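Local coordinates for meso-diaminopimelate dehydrogenase (Clostridium tetani, PDB 3WGY), which probably catalyses the reversible NADP-dependent oxidative deamination of meso-2,6-diaminopimelate at its D-amino centre, here as a mutant holding a 2-oxo acid, at residues B[148-153]-B[170-175]; B[197-202]-B[226-231]; B[203-208]-B[232-237]; B[250-255]-B[268-273]. The protein carries 6 engineered substitutions. All coordinates share one frame; numbering follows the deposited sequence.

Contact 1 of 4, residues B[148-153]-B[170-175]; sequences WGKGVS and IQYIIP. Engineered in segment 170-175: I173 (natural residue Thr). With COI (2-oxo-4-methylpentanoic acid), chain C.
K150 lies across one face of the Y172 ring, its CE 3.7 Å from the ring centroid and only 10° off the ring normal, a CH-pi contact. CG is anti to the backbone N and the chain runs on extended, which carries NZ past CE to 4.5 Å from the same centroid, a cation-pi pair. The lower part of the chain runs beside I174, both side chains pointing the same way. V152 CG2 approaches Y172 obliquely and meets I170 CD1 at 3.6 Å, while the ring's hydroxyl is hydrogen-bonded to H244. On the backbone, I173 N donates to G151 O at 3.0 Å; the return bond from G151 N to I173 O is weak at 3.4 Å. This is an antiparallel pairing of a short edge strand, 151-152, with strand 166-175 of the mixed sheet. Q171 bends at chi2 (-91°), and its OE1 accepts a weak bond from S153 N, 3.1 Å long with an angle of 131° at the hydrogen. I173, engineered in place of threonine, packs its CG1 branch toward S153, where the modelled separation is doubtfully short. S153 belongs to the pocket of 2-oxo-4-methylpentanoic acid, with its CB 3.0 Å from carboxylate O1 of the ligand. S153 is thus tied to Q171 by a weak backbone bond, its hydroxyl's part uncertain, while the K150 ammonium faces the pi cloud of Y172, which probably helps to stabilise its charge.

Contact 2 of 4, residues B[197-202]-B[226-231]; sequences HEMVCY and ADYNTT. Engineered in segment 197-202: M199 (natural residue Arg).
A parallel strand pair of a beta-alpha-beta unit brings M199 and Y228 together about 8 Å from the bound oxo acid, measured to the M199 side chain. M199 is engineered, the natural residue being arginine. Its SD lies above one face of the Y228 ring at 4.5 Å from the centroid and 23° off the normal, a Met-aromatic contact, and its methyl CE is placed over the same face. H197 O comes to the edge of that ring, 3.2 Å from Y228 CD2. Strand 197-205, helix 211-219 and strand 230-234 form the unit, and three backbone bonds of 2.8 to 2.9 Å establish the parallel register: M199 N to N229 O, T231 N to M199 O, and C201 N to T231 O, all with angles of 160° or more. T230 OG1 donates back to Y228 O within its own segment, reaching that oxygen from above the carbonyl plane at 3.2 Å. At the start of the pairing a water bridges the strands, donating to H197 O and accepting from N229 N at 2.7 Å. A second water lies between T231 OG1 and the E198 carboxylate. F225 and H156 pack against M199 from outside the two segments, and the imidazole NE2 of H197 is hydrogen-bonded to W148 N.

Contact 3 of 4, residues B[203-208]-B[232-237]; sequences VVPEEN and VHFITE
V203 and F234 stand side by side on one face of the sheet, pointing the same way, with V203 CB 4.0 Å from F234 CD1. Both are bridge partners in the parallel pairing. V203 CG2, anti to its carbonyl carbon, meets V232 CG1 at 4.1 Å; V232 CG1 in turn lies 3.8 Å above the F234 ring plane, offset toward the rim. P205 CD approaches the same ring obliquely and sits 3.6 Å from I235 O. Next along the strand, V204 CG2 reaches T236 O at 3.7 Å, and its CG1 lies 4.0 Å from E237 OE1, the two side chains crossing at about a right angle. Backbone bonds grip V203 at both ends: its N donates to H233 O at 2.8 Å and 169°, and its O accepts from I235 N at 2.9 Å and 168°. The short strand segments 203-205 and 232-234 cross at 51°, and V203 with F234 is the one bridge between them. At the polar edge T236 is the N-cap of helix 237-243, and E237 OE2 is hydrogen-bonded to N168. Helix 211-219 packs against V203, P205, V232 and F234, L240 of helix 237-243 touches V204 and I235, and strand 166-175 flanks V204 as the neighbouring strand.

Contact 4 of 4, residues B[250-255]-B[268-273]; sequences GGFVIR and EFNLNL
F252 meets E268 and N270 on one face of a beta hairpin, and this is where the contact is tight. E268 OE1 lies at the edge of the phenyl ring, in its plane, 3.3 Å from F252 CD2, with carboxylate and ring planes 62° apart. N270 CB comes to the same CD2 at 3.4 Å, obliquely. CG of N270 sits between its backbone N and carbonyl carbon (chi1 68°), and N270 ND2 donates a hydrogen bond to E268 OE1 at 3.0 Å, meeting the oxygen from above the carboxylate plane. I254 CG1 lies alongside E268 CG at 3.8 Å, both chains pointing the same way. The strands are antiparallel, 179° between their directions. V253 and F269 form a hydrogen-bonded pair, V253 N to F269 O at 2.8 Å and F269 N to V253 O at 2.9 Å. The pairing is looser at the glycine end, where G251 N reaches L271 O only at 3.3 Å. Side-chain contact is likewise thinner on the face of V253, F269 and L271: V253 CB and F269 CB are 4.4 Å apart, and helix 123-138 packs against this face. N272, toward the same end as the glycines, is solvent-exposed. Strand 264-273 also pairs antiparallel with a strand of the second subunit, continuing the sheet across the dimer interface. E268 OE1 is further salt-bridged to R184. The chemistry implies a buried carboxylate whose charge is probably balanced by that arginine, with the N270 amide and the polarised ring edge contributing.

Contacts 1, 2 and 3 share one mixed sheet, and contact 4 belongs to a separate antiparallel one. Contacts 1 and 2 have centres about 9 Å apart and join through adjacent strands: I174 O to E198 N at 2.8 Å and Y172 N to V200 O at 2.9 Å are probable hydrogen bonds. Contact 3 continues contact 2 along the same strand pair, about 17 Å between centres, joined by a probable hydrogen bond, C201 O to H233 N, at 2.8 Å. Contact 1 supplies S153 to the oxo-acid pocket, where H156 ND1 is hydrogen-bonded to the ligand. Contact 4 is centred about 14 Å from contact 1, and its G250 lies about 14 Å from the bound oxo acid.

Contact 1 of 4, residues B[148-153]-B[170-175]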
# COMPACT_ATOMS: atom_id res chain seq x y z
N TRP B 148 10.94 12.33 1.71
CA TRP B 148 11.20 12.21 0.29
C TRP B 148 12.68 11.84 0.11
O TRP B 148 13.57 12.66 0.29
CB TRP B 148 10.81 13.51 -0.41
CG TRP B 148 9.31 13.73 -0.35
CD1 TRP B 148 8.37 13.21 -1.20
CD2 TRP B 148 8.58 14.41 0.68
NE1 TRP B 148 7.10 13.53 -0.77
CE2 TRP B 148 7.20 14.27 0.38
CE3 TRP B 148 8.95 15.14 1.82
CZ2 TRP B 148 6.19 14.82 1.18
CZ3 TRP B 148 7.94 15.69 2.62
CH2 TRP B 148 6.58 15.52 2.30
N GLY B 149 12.89 10.55 -0.20
CA GLY B 149 14.20 9.95 -0.39
C GLY B 149 15.15 10.79 -1.19
O GLY B 149 14.76 11.83 -1.71
N LYS B 150 16.41 10.35 -1.30
CA LYS B 150 17.39 11.13 -2.05
C LYS B 150 16.90 11.47 -3.45
O LYS B 150 16.64 10.59 -4.27
CB LYS B 150 18.73 10.40 -2.13
CG LYS B 150 19.79 11.19 -2.88
CD LYS B 150 21.16 10.52 -2.78
CE LYS B 150 22.20 11.29 -3.58
NZ LYS B 150 23.57 10.75 -3.36
N GLY B 151 16.65 12.80 -3.72
CA GLY B 151 16.37 13.23 -5.07
C GLY B 151 16.70 14.70 -5.20
O GLY B 151 16.93 15.39 -4.20
N VAL B 152 16.74 15.18 -6.43
CA VAL B 152 17.07 16.56 -6.69
C VAL B 152 15.88 17.50 -6.56
O VAL B 152 14.73 17.12 -6.80
CB VAL B 152 17.65 16.71 -8.11
CG1 VAL B 152 18.11 18.13 -8.31
CG2 VAL B 152 18.80 15.72 -8.31
N SER B 153 16.17 18.73 -6.15
CA SER B 153 15.14 19.77 -6.04
C SER B 153 15.58 20.81 -7.05
O SER B 153 16.41 21.67 -6.75
CB SER B 153 15.13 20.36 -4.64
OG SER B 153 14.94 19.36 -3.67
N ILE B 170 24.61 20.71 -8.21
CA ILE B 170 23.37 19.98 -8.02
C ILE B 170 23.09 19.83 -6.53
O ILE B 170 24.01 19.74 -5.72
CB ILE B 170 23.47 18.57 -8.68
CG1 ILE B 170 22.10 17.88 -8.65
CG2 ILE B 170 24.49 17.72 -7.92
CD1 ILE B 170 22.03 16.62 -9.52
N GLN B 171 21.81 19.81 -6.17
CA GLN B 171 21.39 19.65 -4.78
C GLN B 171 20.56 18.38 -4.62
O GLN B 171 19.92 17.94 -5.57
CB GLN B 171 20.55 20.86 -4.33
CG GLN B 171 19.90 20.71 -2.94
CD GLN B 171 18.49 20.11 -2.96
OE1 GLN B 171 18.13 19.36 -3.87
NE2 GLN B 171 17.70 20.42 -1.93
N TYR B 172 20.59 17.81 -3.42
CA TYR B 172 19.82 16.62 -3.08
C TYR B 172 19.20 16.82 -1.71
O TYR B 172 19.84 17.34 -0.80
CB TYR B 172 20.71 15.38 -2.97
CG TYR B 172 21.35 14.90 -4.25
CD1 TYR B 172 20.61 14.20 -5.21
CD2 TYR B 172 22.69 15.15 -4.51
CE1 TYR B 172 21.20 13.74 -6.38
CE2 TYR B 172 23.30 14.70 -5.67
CZ TYR B 172 22.55 14.00 -6.60
OH TYR B 172 23.15 13.55 -7.74
N ILE B 173 17.94 16.41 -1.57
CA ILE B 173 17.27 16.47 -0.27
C ILE B 173 17.36 15.02 0.14
O ILE B 173 17.11 14.12 -0.67
CB ILE B 173 15.78 16.89 -0.37
CG1 ILE B 173 15.67 18.34 -0.86
CG2 ILE B 173 15.13 16.77 1.00
CD1 ILE B 173 14.24 18.89 -0.92
N ILE B 174 17.75 14.76 1.38
CA ILE B 174 17.89 13.38 1.83
C ILE B 174 17.33 13.18 3.22
O ILE B 174 17.61 13.97 4.13
CB ILE B 174 19.37 12.95 1.86
CG1 ILE B 174 20.06 13.27 0.53
CG2 ILE B 174 19.46 11.45 2.18
CD1 ILE B 174 21.55 12.93 0.54
N PRO B 175 16.53 12.12 3.41
CA PRO B 175 15.97 11.85 4.73
C PRO B 175 17.12 11.54 5.69
O PRO B 175 18.11 10.92 5.31
CB PRO B 175 15.08 10.64 4.49
CG PRO B 175 14.59 10.88 3.09
CD PRO B 175 15.85 11.32 2.38
C1 COI C . 12.60 22.08 -6.67
O1 COI C . 13.49 22.52 -5.91
O2 COI C . 12.55 20.85 -6.92
C2 COI C . 11.59 23.03 -7.31
O3 COI C . 11.61 24.24 -7.09
C3 COI C . 10.56 22.39 -8.24
C4 COI C . 11.02 22.54 -9.69
C5 COI C . 10.02 21.84 -10.62
C6 COI C . 11.10 24.02 -10.06

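Contact 2 of 4, residues B[197-202]-B[226-231]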
# COMPACT_ATOMS: atom_id res chain seq x y z
N HIS B 197 14.94 16.03 7.14
CA HIS B 197 15.77 15.96 5.94
C HIS B 197 16.99 16.87 5.99
O HIS B 197 16.95 17.96 6.58
CB HIS B 197 14.98 16.36 4.68
CG HIS B 197 13.70 15.61 4.48
ND1 HIS B 197 12.55 15.92 5.17
CD2 HIS B 197 13.39 14.60 3.64
CE1 HIS B 197 11.57 15.13 4.75
NE2 HIS B 197 12.05 14.32 3.83
N GLU B 198 18.06 16.43 5.34
CA GLU B 198 19.28 17.23 5.25
C GLU B 198 19.46 17.51 3.76
O GLU B 198 18.79 16.92 2.92
CB GLU B 198 20.49 16.45 5.78
CG GLU B 198 21.04 15.42 4.81
CD GLU B 198 22.32 14.76 5.31
OE1 GLU B 198 23.30 15.48 5.58
OE2 GLU B 198 22.35 13.52 5.42
N MET B 199 20.36 18.43 3.43
CA MET B 199 20.60 18.75 2.03
C MET B 199 22.08 18.67 1.71
O MET B 199 22.92 19.16 2.45
CB MET B 199 20.05 20.14 1.71
CG MET B 199 18.57 20.11 1.32
SD MET B 199 17.85 21.75 1.22
CE MET B 199 16.16 21.42 1.72
N VAL B 200 22.38 18.01 0.59
CA VAL B 200 23.76 17.84 0.15
C VAL B 200 23.93 18.44 -1.23
O VAL B 200 23.13 18.19 -2.15
CB VAL B 200 24.13 16.34 0.10
CG1 VAL B 200 25.63 16.17 -0.23
CG2 VAL B 200 23.81 15.68 1.44
N CYS B 201 24.97 19.25 -1.38
CA CYS B 201 25.24 19.89 -2.65
C CYS B 201 26.59 19.45 -3.18
O CYS B 201 27.51 19.17 -2.41
CB CYS B 201 25.23 21.41 -2.51
SG CYS B 201 23.67 22.14 -1.96
N TYR B 202 26.69 19.36 -4.50
CA TYR B 202 27.94 19.01 -5.15
C TYR B 202 28.15 20.17 -6.10
O TYR B 202 27.40 20.35 -7.06
CB TYR B 202 27.80 17.68 -5.89
CG TYR B 202 27.61 16.51 -4.96
CD1 TYR B 202 26.36 16.21 -4.42
CD2 TYR B 202 28.70 15.70 -4.59
CE1 TYR B 202 26.19 15.15 -3.53
CE2 TYR B 202 28.54 14.65 -3.70
CZ TYR B 202 27.29 14.38 -3.18
OH TYR B 202 27.15 13.33 -2.29
N ALA B 226 18.85 27.52 4.57
CA ALA B 226 18.92 28.03 5.94
C ALA B 226 18.32 27.12 7.02
O ALA B 226 18.94 26.90 8.06
CB ALA B 226 18.25 29.41 6.00
N ASP B 227 17.14 26.58 6.77
CA ASP B 227 16.48 25.71 7.74
C ASP B 227 17.00 24.28 7.82
O ASP B 227 16.64 23.56 8.74
CB ASP B 227 14.97 25.67 7.49
CG ASP B 227 14.30 27.01 7.73
OD1 ASP B 227 14.50 27.59 8.82
OD2 ASP B 227 13.57 27.49 6.84
N TYR B 228 17.84 23.88 6.87
CA TYR B 228 18.35 22.50 6.85
C TYR B 228 19.85 22.37 7.05
O TYR B 228 20.61 23.27 6.70
CB TYR B 228 18.01 21.82 5.52
CG TYR B 228 16.55 21.77 5.15
CD1 TYR B 228 15.87 22.93 4.76
CD2 TYR B 228 15.84 20.57 5.18
CE1 TYR B 228 14.54 22.89 4.39
CE2 TYR B 228 14.50 20.51 4.81
CZ TYR B 228 13.86 21.68 4.42
OH TYR B 228 12.54 21.64 4.04
N ASN B 229 20.28 21.25 7.62
CA ASN B 229 21.71 21.00 7.78
C ASN B 229 22.13 20.73 6.35
O ASN B 229 21.61 19.81 5.71
CB ASN B 229 21.98 19.76 8.64
CG ASN B 229 21.50 19.92 10.06
OD1 ASN B 229 21.54 21.01 10.63
ND2 ASN B 229 21.05 18.82 10.67
N THR B 230 23.05 21.55 5.84
CA THR B 230 23.50 21.43 4.46
C THR B 230 24.99 21.15 4.33
O THR B 230 25.80 21.80 4.98
CB THR B 230 23.18 22.73 3.68
OG1 THR B 230 21.77 22.97 3.73
CG2 THR B 230 23.64 22.62 2.24
N THR B 231 25.33 20.18 3.50
CA THR B 231 26.72 19.81 3.26
C THR B 231 27.07 20.21 1.84
O THR B 231 26.25 20.06 0.93
CB THR B 231 26.94 18.29 3.39
OG1 THR B 231 26.58 17.87 4.71
CG2 THR B 231 28.40 17.93 3.14
O HOH W 1 18.30 19.56 8.37
O HOH W 2 23.87 17.79 5.12

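Contact 3 of 4, residues B[203-208]-B[232-237]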
# COMPACT_ATOMS: atom_id res chain seq x y z
N VAL B 203 29.18 20.95 -5.83
CA VAL B 203 29.46 22.14 -6.61
C VAL B 203 30.74 22.16 -7.43
O VAL B 203 31.78 21.67 -7.01
CB VAL B 203 29.47 23.38 -5.68
CG1 VAL B 203 29.91 24.62 -6.45
CG2 VAL B 203 28.09 23.57 -5.07
N VAL B 204 30.63 22.73 -8.63
CA VAL B 204 31.76 22.91 -9.52
C VAL B 204 32.05 24.40 -9.36
O VAL B 204 31.28 25.24 -9.82
CB VAL B 204 31.39 22.61 -10.98
CG1 VAL B 204 32.63 22.77 -11.86
CG2 VAL B 204 30.83 21.20 -11.09
N PRO B 205 33.16 24.74 -8.69
CA PRO B 205 33.54 26.14 -8.47
C PRO B 205 34.24 26.80 -9.66
O PRO B 205 34.87 26.11 -10.46
CB PRO B 205 34.47 26.04 -7.27
CG PRO B 205 35.24 24.79 -7.61
CD PRO B 205 34.14 23.83 -8.07
N GLU B 206 34.11 28.12 -9.77
CA GLU B 206 34.78 28.88 -10.82
C GLU B 206 36.25 28.85 -10.39
O GLU B 206 36.52 28.69 -9.20
CB GLU B 206 34.32 30.34 -10.84
CG GLU B 206 32.84 30.57 -11.11
CD GLU B 206 32.45 30.31 -12.55
OE1 GLU B 206 33.34 30.25 -13.41
OE2 GLU B 206 31.24 30.19 -12.82
N GLU B 207 37.19 29.00 -11.32
CA GLU B 207 38.59 28.98 -10.90
C GLU B 207 38.76 30.13 -9.91
O GLU B 207 38.23 31.22 -10.13
CB GLU B 207 39.53 29.15 -12.10
CG GLU B 207 39.55 30.52 -12.73
CD GLU B 207 40.55 30.59 -13.88
OE1 GLU B 207 41.75 30.31 -13.64
OE2 GLU B 207 40.14 30.91 -15.01
N ASN B 208 39.48 29.87 -8.83
CA ASN B 208 39.68 30.84 -7.75
C ASN B 208 38.42 30.69 -6.88
O ASN B 208 38.31 29.74 -6.10
CB ASN B 208 39.81 32.27 -8.31
CG ASN B 208 40.88 32.38 -9.39
OD1 ASN B 208 42.07 32.13 -9.15
ND2 ASN B 208 40.47 32.76 -10.60
N VAL B 232 28.28 20.72 1.64
CA VAL B 232 28.70 21.13 0.31
C VAL B 232 29.99 20.42 -0.07
O VAL B 232 31.00 20.54 0.62
CB VAL B 232 28.92 22.66 0.24
CG1 VAL B 232 29.37 23.06 -1.16
CG2 VAL B 232 27.64 23.38 0.62
N HIS B 233 29.94 19.66 -1.16
CA HIS B 233 31.11 18.95 -1.64
C HIS B 233 31.56 19.62 -2.93
O HIS B 233 30.74 19.99 -3.77
CB HIS B 233 30.76 17.48 -1.94
CG HIS B 233 30.33 16.70 -0.74
ND1 HIS B 233 31.19 16.37 0.29
CD2 HIS B 233 29.12 16.19 -0.40
CE1 HIS B 233 30.54 15.68 1.20
NE2 HIS B 233 29.28 15.56 0.81
N PHE B 234 32.87 19.78 -3.09
CA PHE B 234 33.41 20.40 -4.29
C PHE B 234 33.95 19.34 -5.24
O PHE B 234 34.76 18.50 -4.86
CB PHE B 234 34.47 21.43 -3.90
CG PHE B 234 33.90 22.63 -3.20
CD1 PHE B 234 33.09 23.53 -3.88
CD2 PHE B 234 34.13 22.83 -1.84
CE1 PHE B 234 32.52 24.62 -3.23
CE2 PHE B 234 33.56 23.92 -1.18
CZ PHE B 234 32.75 24.81 -1.87
N ILE B 235 33.47 19.38 -6.48
CA ILE B 235 33.90 18.41 -7.48
C ILE B 235 34.16 19.10 -8.82
O ILE B 235 33.92 20.30 -8.96
CB ILE B 235 32.82 17.32 -7.68
CG1 ILE B 235 31.53 17.95 -8.21
CG2 ILE B 235 32.54 16.60 -6.36
CD1 ILE B 235 30.49 16.93 -8.60
N THR B 236 34.63 18.34 -9.79
CA THR B 236 34.90 18.87 -11.12
C THR B 236 33.66 18.72 -12.00
O THR B 236 32.70 18.04 -11.63
CB THR B 236 36.03 18.11 -11.82
OG1 THR B 236 35.55 16.82 -12.20
CG2 THR B 236 37.23 17.96 -10.88
N GLU B 237 33.70 19.33 -13.18
CA GLU B 237 32.60 19.26 -14.12
C GLU B 237 32.40 17.80 -14.57
O GLU B 237 31.27 17.34 -14.72
CB GLU B 237 32.89 20.15 -15.33
CG GLU B 237 31.71 20.36 -16.27
CD GLU B 237 30.67 21.31 -15.70
OE1 GLU B 237 30.98 22.51 -15.50
OE2 GLU B 237 29.54 20.86 -15.47

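Contact 4 of 4, residues B[250-255]-B[268-273]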
# COMPACT_ATOMS: atom_id res chain seq x y z
N GLY B 250 13.07 8.70 -4.35
CA GLY B 250 12.40 7.77 -3.47
C GLY B 250 11.77 8.52 -2.33
O GLY B 250 11.73 9.75 -2.31
N GLY B 251 11.26 7.77 -1.36
CA GLY B 251 10.64 8.39 -0.22
C GLY B 251 10.09 7.33 0.70
O GLY B 251 10.16 6.14 0.39
N PHE B 252 9.54 7.79 1.82
CA PHE B 252 8.96 6.93 2.84
C PHE B 252 7.66 7.52 3.38
O PHE B 252 7.53 8.73 3.52
CB PHE B 252 9.92 6.77 4.03
CG PHE B 252 11.28 6.28 3.65
CD1 PHE B 252 12.22 7.13 3.07
CD2 PHE B 252 11.63 4.95 3.85
CE1 PHE B 252 13.48 6.66 2.70
CE2 PHE B 252 12.88 4.47 3.48
CZ PHE B 252 13.81 5.33 2.90
N VAL B 253 6.69 6.64 3.64
CA VAL B 253 5.43 7.04 4.24
C VAL B 253 5.26 6.10 5.43
O VAL B 253 5.03 4.90 5.26
CB VAL B 253 4.23 6.88 3.29
CG1 VAL B 253 2.95 7.26 4.02
CG2 VAL B 253 4.42 7.78 2.08
N ILE B 254 5.38 6.65 6.63
CA ILE B 254 5.29 5.86 7.84
C ILE B 254 4.17 6.23 8.81
O ILE B 254 4.03 7.40 9.18
CB ILE B 254 6.62 5.93 8.61
CG1 ILE B 254 7.75 5.41 7.72
CG2 ILE B 254 6.51 5.18 9.91
CD1 ILE B 254 9.12 5.67 8.28
N ARG B 255 3.38 5.25 9.22
CA ARG B 255 2.31 5.53 10.17
C ARG B 255 2.70 4.86 11.46
O ARG B 255 2.83 3.63 11.54
CB ARG B 255 0.96 4.99 9.69
CG ARG B 255 -0.22 5.29 10.64
CD ARG B 255 -0.59 6.78 10.68
NE ARG B 255 -1.74 7.05 11.55
CZ ARG B 255 -2.21 8.26 11.83
NH1 ARG B 255 -1.64 9.33 11.30
NH2 ARG B 255 -3.27 8.40 12.63
N GLU B 268 4.68 0.97 7.06
CA GLU B 268 5.61 1.73 6.24
C GLU B 268 5.49 1.36 4.77
O GLU B 268 5.30 0.20 4.43
CB GLU B 268 7.06 1.50 6.72
CG GLU B 268 8.11 2.13 5.82
CD GLU B 268 9.54 2.03 6.35
OE1 GLU B 268 10.47 2.33 5.56
OE2 GLU B 268 9.75 1.67 7.52
N PHE B 269 5.58 2.37 3.92
CA PHE B 269 5.57 2.17 2.48
C PHE B 269 6.74 3.02 2.00
O PHE B 269 6.89 4.16 2.45
CB PHE B 269 4.28 2.69 1.83
CG PHE B 269 4.26 2.54 0.33
CD1 PHE B 269 3.94 1.32 -0.26
CD2 PHE B 269 4.57 3.62 -0.49
CE1 PHE B 269 3.94 1.18 -1.66
CE2 PHE B 269 4.57 3.49 -1.88
CZ PHE B 269 4.26 2.26 -2.47
N ASN B 270 7.57 2.48 1.13
CA ASN B 270 8.69 3.28 0.63
C ASN B 270 9.05 2.87 -0.78
O ASN B 270 8.71 1.77 -1.22
CB ASN B 270 9.91 3.18 1.58
CG ASN B 270 10.54 1.81 1.58
OD1 ASN B 270 10.90 1.28 0.54
ND2 ASN B 270 10.68 1.23 2.76
N LEU B 271 9.71 3.77 -1.48
CA LEU B 271 10.11 3.54 -2.86
C LEU B 271 11.59 3.86 -3.04
O LEU B 271 12.11 4.81 -2.47
CB LEU B 271 9.29 4.45 -3.80
CG LEU B 271 7.77 4.29 -3.84
CD1 LEU B 271 7.15 5.50 -4.53
CD2 LEU B 271 7.38 3.00 -4.57
N ASN B 272 12.26 3.06 -3.86
CA ASN B 272 13.67 3.26 -4.18
C ASN B 272 13.71 3.22 -5.70
O ASN B 272 13.72 2.15 -6.30
CB ASN B 272 14.52 2.14 -3.59
CG ASN B 272 16.01 2.36 -3.78
OD1 ASN B 272 16.43 3.24 -4.55
ND2 ASN B 272 16.82 1.56 -3.10
N LEU B 273 13.74 4.40 -6.32
CA LEU B 273 13.68 4.48 -7.78
C LEU B 273 14.95 4.95 -8.48
O LEU B 273 15.35 6.11 -8.35
CB LEU B 273 12.53 5.41 -8.18
CG LEU B 273 11.25 5.28 -7.34
CD1 LEU B 273 10.31 6.45 -7.64
CD2 LEU B 273 10.57 3.95 -7.61